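Local atomic coordinates of glucuronan lyase A (Trichoderma reesei, PDB entry 2ZZJ), a protein that probably cleaves beta-1,4-linked glucuronan within the chain as a polysaccharide lyase, and binds a calcium ion. Residues Q85-A90 and N202-D207; D79-P84 and G215-W220. All coordinates share one frame; numbering follows the deposited sequence.

Contact 1. Residues Q85-A90 and N202-D207; sequences QSYNIA and NSWHDD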
# COMPACT_ATOMS: atom_id res chain seq x y z
N GLN A 85 -3.75 15.01 6.41
CA GLN A 85 -4.16 13.66 6.82
C GLN A 85 -3.51 12.63 5.91
O GLN A 85 -3.02 12.97 4.84
CB GLN A 85 -5.68 13.50 6.80
CG GLN A 85 -6.39 14.23 7.95
CD GLN A 85 -7.88 13.98 7.98
OE1 GLN A 85 -8.58 14.18 6.99
NE2 GLN A 85 -8.39 13.62 9.16
N SER A 86 -3.50 11.37 6.35
CA SER A 86 -3.06 10.26 5.51
C SER A 86 -4.18 9.75 4.63
O SER A 86 -5.29 9.54 5.10
CB SER A 86 -2.59 9.09 6.37
OG SER A 86 -2.53 7.88 5.62
N TYR A 87 -3.87 9.54 3.35
CA TYR A 87 -4.67 8.69 2.45
C TYR A 87 -3.73 7.57 2.02
O TYR A 87 -2.73 7.81 1.36
CB TYR A 87 -5.23 9.46 1.25
CG TYR A 87 -6.23 10.52 1.67
CD1 TYR A 87 -7.58 10.19 1.82
CD2 TYR A 87 -5.81 11.83 1.99
CE1 TYR A 87 -8.50 11.15 2.24
CE2 TYR A 87 -6.73 12.80 2.42
CZ TYR A 87 -8.08 12.44 2.55
OH TYR A 87 -9.03 13.34 2.97
N ASN A 88 -4.04 6.35 2.48
CA ASN A 88 -3.15 5.23 2.26
C ASN A 88 -3.42 4.69 0.86
O ASN A 88 -4.58 4.66 0.43
CB ASN A 88 -3.40 4.15 3.32
CG ASN A 88 -2.23 3.20 3.46
OD1 ASN A 88 -1.23 3.51 4.13
ND2 ASN A 88 -2.34 2.03 2.83
N ILE A 89 -2.37 4.30 0.15
CA ILE A 89 -2.54 3.81 -1.22
C ILE A 89 -2.14 2.33 -1.45
O ILE A 89 -2.52 1.76 -2.48
CB ILE A 89 -1.88 4.72 -2.29
CG1 ILE A 89 -0.35 4.81 -2.09
CG2 ILE A 89 -2.52 6.16 -2.29
CD1 ILE A 89 0.37 5.56 -3.27
N ALA A 90 -1.35 1.75 -0.53
CA ALA A 90 -0.97 0.31 -0.60
C ALA A 90 -0.54 -0.16 0.78
O ALA A 90 -0.08 0.65 1.62
CB ALA A 90 0.19 0.11 -1.59
N ASN A 202 -7.50 6.25 5.94
CA ASN A 202 -7.37 5.83 7.34
C ASN A 202 -7.51 6.96 8.38
O ASN A 202 -8.06 6.78 9.48
CB ASN A 202 -6.11 4.99 7.57
CG ASN A 202 -4.82 5.65 7.11
OD1 ASN A 202 -4.81 6.50 6.24
ND2 ASN A 202 -3.71 5.18 7.64
N SER A 203 -7.02 8.15 8.03
CA SER A 203 -7.10 9.29 8.95
C SER A 203 -8.53 9.74 9.22
O SER A 203 -8.80 10.32 10.30
CB SER A 203 -6.27 10.46 8.44
OG SER A 203 -4.89 10.21 8.63
N TRP A 204 -9.44 9.50 8.26
CA TRP A 204 -10.85 9.83 8.45
C TRP A 204 -11.38 9.12 9.70
O TRP A 204 -12.04 9.74 10.55
CB TRP A 204 -11.70 9.45 7.23
CG TRP A 204 -11.55 10.30 6.02
CD1 TRP A 204 -10.82 11.47 5.92
CD2 TRP A 204 -12.19 10.11 4.75
NE1 TRP A 204 -10.96 12.00 4.65
CE2 TRP A 204 -11.79 11.19 3.92
CE3 TRP A 204 -13.04 9.13 4.21
CZ2 TRP A 204 -12.20 11.31 2.59
CZ3 TRP A 204 -13.46 9.25 2.89
CH2 TRP A 204 -13.03 10.35 2.08
N HIS A 205 -11.08 7.83 9.83
CA HIS A 205 -11.49 7.07 11.01
C HIS A 205 -10.58 7.37 12.21
O HIS A 205 -11.07 7.74 13.27
CB HIS A 205 -11.51 5.57 10.71
CG HIS A 205 -11.56 4.72 11.93
ND1 HIS A 205 -10.44 4.41 12.67
CD2 HIS A 205 -12.60 4.12 12.55
CE1 HIS A 205 -10.79 3.65 13.70
NE2 HIS A 205 -12.10 3.47 13.65
N ASP A 206 -9.27 7.23 12.04
CA ASP A 206 -8.33 7.38 13.13
C ASP A 206 -8.45 8.74 13.83
O ASP A 206 -8.26 8.83 15.04
CB ASP A 206 -6.89 7.15 12.67
CG ASP A 206 -6.66 5.76 12.06
OD1 ASP A 206 -7.53 4.87 12.16
OD2 ASP A 206 -5.57 5.55 11.48
N ASP A 207 -8.77 9.79 13.07
CA ASP A 207 -8.74 11.14 13.61
C ASP A 207 -10.09 11.60 14.15
O ASP A 207 -10.16 12.57 14.90
CB ASP A 207 -8.25 12.16 12.58
CG ASP A 207 -6.79 11.99 12.21
OD1 ASP A 207 -6.06 11.15 12.80
OD2 ASP A 207 -6.38 12.74 11.30
O HOH W 1 -1.26 5.33 6.17
O HOH W 2 -7.95 9.70 5.48

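Contact 2. Residues D79-P84 and G215-W220; sequences DWQFQP and GFRQVW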
# COMPACT_ATOMS: atom_id res chain seq x y z
N ASP A 79 -7.96 16.91 -9.59
CA ASP A 79 -8.41 17.88 -8.62
C ASP A 79 -8.22 17.44 -7.17
O ASP A 79 -8.94 17.93 -6.28
CB ASP A 79 -9.88 18.20 -8.87
CG ASP A 79 -10.79 16.99 -8.72
OD1 ASP A 79 -10.35 15.94 -8.18
OD2 ASP A 79 -11.95 17.10 -9.13
N TRP A 80 -7.25 16.52 -6.93
CA TRP A 80 -6.91 16.05 -5.59
C TRP A 80 -6.67 17.23 -4.68
O TRP A 80 -5.94 18.15 -5.05
CB TRP A 80 -5.66 15.14 -5.62
CG TRP A 80 -5.30 14.52 -4.28
CD1 TRP A 80 -4.44 15.02 -3.33
CD2 TRP A 80 -5.76 13.26 -3.77
NE1 TRP A 80 -4.37 14.17 -2.25
CE2 TRP A 80 -5.15 13.07 -2.50
CE3 TRP A 80 -6.64 12.27 -4.26
CZ2 TRP A 80 -5.39 11.92 -1.70
CZ3 TRP A 80 -6.86 11.13 -3.47
CH2 TRP A 80 -6.25 10.98 -2.20
N GLN A 81 -7.29 17.20 -3.51
CA GLN A 81 -7.16 18.30 -2.55
C GLN A 81 -6.14 17.85 -1.52
O GLN A 81 -6.43 17.05 -0.62
CB GLN A 81 -8.54 18.61 -1.92
CG GLN A 81 -8.59 19.94 -1.17
CD GLN A 81 -9.92 20.13 -0.48
OE1 GLN A 81 -10.05 19.90 0.72
NE2 GLN A 81 -10.93 20.48 -1.24
N PHE A 82 -4.92 18.36 -1.65
CA PHE A 82 -3.84 17.94 -0.77
C PHE A 82 -4.16 18.43 0.65
O PHE A 82 -4.54 19.62 0.84
CB PHE A 82 -2.49 18.46 -1.30
CG PHE A 82 -2.06 17.83 -2.59
CD1 PHE A 82 -1.39 16.60 -2.59
CD2 PHE A 82 -2.35 18.44 -3.81
CE1 PHE A 82 -1.00 16.00 -3.78
CE2 PHE A 82 -1.96 17.86 -5.00
CZ PHE A 82 -1.29 16.61 -4.99
N GLN A 83 -4.02 17.52 1.62
CA GLN A 83 -4.31 17.73 3.03
C GLN A 83 -3.32 16.94 3.88
O GLN A 83 -2.75 15.93 3.41
CB GLN A 83 -5.77 17.33 3.38
CG GLN A 83 -6.83 18.15 2.70
CD GLN A 83 -6.89 19.60 3.20
OE1 GLN A 83 -6.16 19.99 4.11
NE2 GLN A 83 -7.76 20.39 2.60
N PRO A 84 -3.05 17.43 5.12
CA PRO A 84 -2.12 16.81 6.05
C PRO A 84 -2.49 15.42 6.57
O PRO A 84 -1.64 14.75 7.16
CB PRO A 84 -2.09 17.79 7.25
CG PRO A 84 -3.23 18.74 7.05
CD PRO A 84 -3.60 18.72 5.62
N GLY A 215 -14.60 15.28 0.33
CA GLY A 215 -15.06 14.04 0.95
C GLY A 215 -15.21 12.90 -0.03
O GLY A 215 -15.40 11.74 0.37
N PHE A 216 -15.11 13.20 -1.32
CA PHE A 216 -15.12 12.18 -2.35
C PHE A 216 -13.73 12.09 -2.96
O PHE A 216 -13.30 13.00 -3.68
CB PHE A 216 -16.14 12.52 -3.43
CG PHE A 216 -16.20 11.51 -4.56
CD1 PHE A 216 -16.55 10.18 -4.30
CD2 PHE A 216 -15.98 11.91 -5.89
CE1 PHE A 216 -16.65 9.23 -5.35
CE2 PHE A 216 -16.07 10.99 -6.92
CZ PHE A 216 -16.38 9.64 -6.65
N ARG A 217 -13.06 10.98 -2.70
CA ARG A 217 -11.64 10.84 -3.06
C ARG A 217 -11.49 9.76 -4.11
O ARG A 217 -12.12 8.72 -4.00
CB ARG A 217 -10.83 10.49 -1.83
CG ARG A 217 -10.76 11.61 -0.76
CD ARG A 217 -9.68 12.63 -1.17
NE ARG A 217 -9.68 13.82 -0.33
CZ ARG A 217 -8.67 14.69 -0.26
NH1 ARG A 217 -7.55 14.48 -0.99
NH2 ARG A 217 -8.76 15.75 0.55
N GLN A 218 -10.64 9.99 -5.12
CA GLN A 218 -10.46 9.03 -6.23
C GLN A 218 -8.98 8.78 -6.54
O GLN A 218 -8.20 9.72 -6.69
CB GLN A 218 -11.12 9.52 -7.51
CG GLN A 218 -12.56 10.05 -7.34
CD GLN A 218 -13.05 10.66 -8.60
OE1 GLN A 218 -13.03 11.88 -8.76
NE2 GLN A 218 -13.47 9.81 -9.51
N VAL A 219 -8.62 7.50 -6.67
CA VAL A 219 -7.25 7.09 -7.01
C VAL A 219 -7.38 5.93 -8.01
O VAL A 219 -8.23 5.04 -7.81
CB VAL A 219 -6.44 6.63 -5.78
CG1 VAL A 219 -4.97 6.23 -6.24
CG2 VAL A 219 -6.40 7.74 -4.69
N TRP A 220 -6.59 5.96 -9.09
CA TRP A 220 -6.57 4.91 -10.10
C TRP A 220 -5.31 4.06 -9.92
O TRP A 220 -4.30 4.57 -9.41
CB TRP A 220 -6.57 5.51 -11.50
CG TRP A 220 -7.85 6.17 -11.90
CD1 TRP A 220 -8.79 5.69 -12.79
CD2 TRP A 220 -8.36 7.41 -11.42
NE1 TRP A 220 -9.85 6.59 -12.91
CE2 TRP A 220 -9.60 7.65 -12.08
CE3 TRP A 220 -7.89 8.35 -10.50
CZ2 TRP A 220 -10.37 8.77 -11.82
CZ3 TRP A 220 -8.66 9.50 -10.28
CH2 TRP A 220 -9.88 9.69 -10.93
O HOH W 3 -12.07 13.77 -7.05

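Contact 1. Residues Q85-A90 and N202-D207
Ser86 and Ser203 meet where the start of strand 86-95 faces the short helix 202-207. The backbone N of Ser86 donates to Ser203 OG at 2.9 Å. With OG anti to the backbone N (chi1 163°), the Ser86 hydroxyl reaches Asn202 OD1 and donates to it at 2.7 Å, in the amide plane and on a lone pair. Gln85 NE2 reaches Asp207 OD2 at 3.1 Å in a nearly straight bond, on the anti side of the carboxylate and somewhat out of its plane. The same NE2 also bonds His209 O, and Gln85 OE1 takes the N-H of Thr211.

Two waters add bridges. Water 1 donates to Ser86 OG and Asn88 OD1 and accepts from Asn202 ND2. Water 2 joins Ser86 O to Trp204 N.

The aromatic contact is an offset edge-to-face pair. The edge of Tyr87 points at the face of the five-membered ring of Trp204, with the planes at 88°. Trp204 NE1 donates to Tyr87 OH at 2.9 Å in a bent bond, with the hydroxyl tilted from the indole plane. Tyr87 CE1 lies 3.7 Å from Trp204 CE2.

The contact ties a short helix, by side-chain bonds and aromatic packing, to one strand of a sheet of the beta-jelly roll.

Contact 2. Residues D79-P84 and G215-W220
A cation-pi contact between Trp80 and Arg217 joins the loop between strands 66-76 and 86-95 to the start of strand 216-227 in the jelly roll. Arg217 lies across one face of the Trp80 indole. Its NH1 is 3.2 Å from Trp80 CE2. The guanidinium stands steeply on the ring, with the planes 77° apart, so NH1 is the part that presses on the indole. Arg217 CZ is 4.6 Å from the centroid of the six-membered ring. Arg217 CD lies over the same face in a CH-pi contact. The Arg217 chain bends at chi2 (-81°), which turns CD toward the ring.

NH1 and NH2 of Arg217 both bond one atom, Gln81 O, at 2.8 Å and 2.9 Å. This is an end-on grip. NH2 meets the oxygen on a lone pair in the carbonyl plane, while NH1 comes from above that plane. Gln214 O takes the third donor, NE.

Val219 CG2 touches Trp80 CZ3 at 3.6 Å, and Gln218 O lies at the edge of the indole. Water 3 donates to both Asp79 OD1 and Gln218 OE1, bridging the two segments. Gln83 NE2 donates to Gln81 OE1 at 3.0 Å. That oxygen also accepts from the N-H of Thr213.

The guanidinium is held by backbone carbonyls and an aromatic face. No carboxylate across the contact pairs with it. Its positive charge is probably stabilised by the carbonyl dipoles and the indole pi cloud, while the paired bonds to Gln81 O fix its rotation.

Overall arrangement
The two contacts are neighbours, with centres about 11 Å apart, and the loop 79-84 runs directly into the strand of contact 1. Contact 1 is the more buried and joins a helix to a strand. Contact 2 is partly buried and joins a loop to a strand of the other sheet. They meet mainly through aromatic and arginine side chains, and Trp204 CH2 also packs on Gly215 O. Tyr87 CD2 is 3.7 Å from Trp80 CZ2, and Trp204 CZ2 is 3.7 Å from Arg217 CG. The chemistry differs. Contact 1 relies on serine and amide hydrogen bonds, bridging waters and a neutral ring pair. Contact 2 relies on one arginine, a carbonyl and an indole face.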